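Local coordinates for protein glycosyl hydrolase (PDB 3QC2) that belongs to a family of carbohydrate-active enzymes and probably adopts the five-bladed beta-propeller fold of its relatives, at residues S153-L156 with K157-T160. Numbering follows the deposited sequence.
Sequences SRNL and KDWT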
# COMPACT_ATOMS: atom_id res chain seq x y z
N SER A 153 16.62 1.99 3.33
CA SER A 153 17.43 0.80 3.47
C SER A 153 18.07 0.41 2.16
O SER A 153 17.60 0.81 1.08
CB SER A 153 16.56 -0.36 3.93
OG SER A 153 17.23 -1.59 3.78
N ARG A 154 19.15 -0.35 2.25
CA ARG A 154 19.82 -0.89 1.05
C ARG A 154 19.72 -2.41 0.95
O ARG A 154 19.96 -2.96 -0.12
CB ARG A 154 21.27 -0.39 0.97
CG ARG A 154 21.30 1.10 0.67
CD ARG A 154 22.66 1.67 0.42
NE ARG A 154 22.51 3.11 0.11
CZ ARG A 154 22.26 3.62 -1.11
NH1 ARG A 154 22.14 2.82 -2.20
NH2 ARG A 154 22.13 4.94 -1.25
N ASN A 155 19.35 -3.08 2.06
CA ASN A 155 19.19 -4.55 2.08
C ASN A 155 17.79 -5.01 2.54
O ASN A 155 17.56 -6.21 2.73
CB ASN A 155 20.26 -5.20 2.97
CG ASN A 155 20.08 -4.86 4.45
OD1 ASN A 155 19.10 -4.21 4.84
ND2 ASN A 155 21.03 -5.30 5.28
N LEU A 156 16.87 -4.05 2.73
CA LEU A 156 15.47 -4.33 3.17
C LEU A 156 15.35 -4.95 4.60
O LEU A 156 14.25 -5.40 4.98
CB LEU A 156 14.72 -5.18 2.13
CG LEU A 156 14.56 -4.55 0.73
CD1 LEU A 156 14.12 -5.57 -0.29
CD2 LEU A 156 13.58 -3.35 0.75
N LYS A 157 16.46 -4.97 5.37
CA LYS A 157 16.46 -5.50 6.77
C LYS A 157 16.92 -4.44 7.79
O LYS A 157 16.29 -4.28 8.85
CB LYS A 157 17.33 -6.76 6.89
CG LYS A 157 16.71 -8.02 6.23
CD LYS A 157 17.48 -9.31 6.61
CE LYS A 157 16.76 -10.57 6.09
NZ LYS A 157 17.48 -11.85 6.42
N ASP A 158 18.00 -3.73 7.47
CA ASP A 158 18.54 -2.68 8.35
C ASP A 158 18.00 -1.33 7.90
O ASP A 158 18.53 -0.72 6.97
CB ASP A 158 20.06 -2.70 8.30
CG ASP A 158 20.64 -4.04 8.73
OD1 ASP A 158 20.06 -4.68 9.64
OD2 ASP A 158 21.67 -4.45 8.15
N TRP A 159 16.95 -0.87 8.57
CA TRP A 159 16.26 0.38 8.21
C TRP A 159 16.67 1.58 9.04
O TRP A 159 16.98 1.45 10.22
CB TRP A 159 14.76 0.19 8.33
CG TRP A 159 14.24 -0.79 7.38
CD1 TRP A 159 14.12 -2.12 7.58
CD2 TRP A 159 13.80 -0.53 6.04
NE1 TRP A 159 13.60 -2.72 6.44
CE2 TRP A 159 13.40 -1.76 5.49
CE3 TRP A 159 13.69 0.63 5.26
CZ2 TRP A 159 12.90 -1.87 4.19
CZ3 TRP A 159 13.19 0.52 3.97
CH2 TRP A 159 12.81 -0.73 3.45
N THR A 160 16.67 2.75 8.39
CA THR A 160 16.97 4.01 9.06
C THR A 160 15.68 4.82 9.08
O THR A 160 15.13 5.13 8.03
CB THR A 160 18.04 4.81 8.32
OG1 THR A 160 19.21 4.01 8.17
CG2 THR A 160 18.39 6.08 9.10
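W159, in the connection to strand 160-164, lays its indole against S153 at the end of strand 146-153; these are the last two strands of a four-stranded antiparallel sheet of a propeller-like fold. CB of S153 stands over the six-membered ring of W159, 3.4 Å from its centroid and 14° off the normal, a close CH-pi contact. Beside it the indole runs alongside L156, whose CD2 meets W159 CZ2 at 3.8 Å, and NE1 gives a weak, bent bond to L156 O. This packed side is continued by F105, edge-to-face with W159, and by V66 and Y134 against L156. S153 turns its hydroxyl anti to its own N (chi1 166°), where OG accepts from L156 N at 2.7 Å, an ST motif.

Towards solvent the turn relies on polar contacts. N155 OD1 takes two backbone N-H groups. The bond from D158 N is nearly straight at 171° and lies on a lone pair in the carbonyl plane. K157 N comes to N155 OD1 from above that plane, at 2.8 Å. N155 ND2, at the other end of the amide, donates to D158 OD2 at 3.1 Å, from above the carboxylate plane. The extended K157 chain carries NZ away from the turn to a salt bridge with E100. With three bonds on its two polar atoms, the N155 amide is fixed in rotation, and side chains thus satisfy backbone N-H groups in a turn without regular secondary structure.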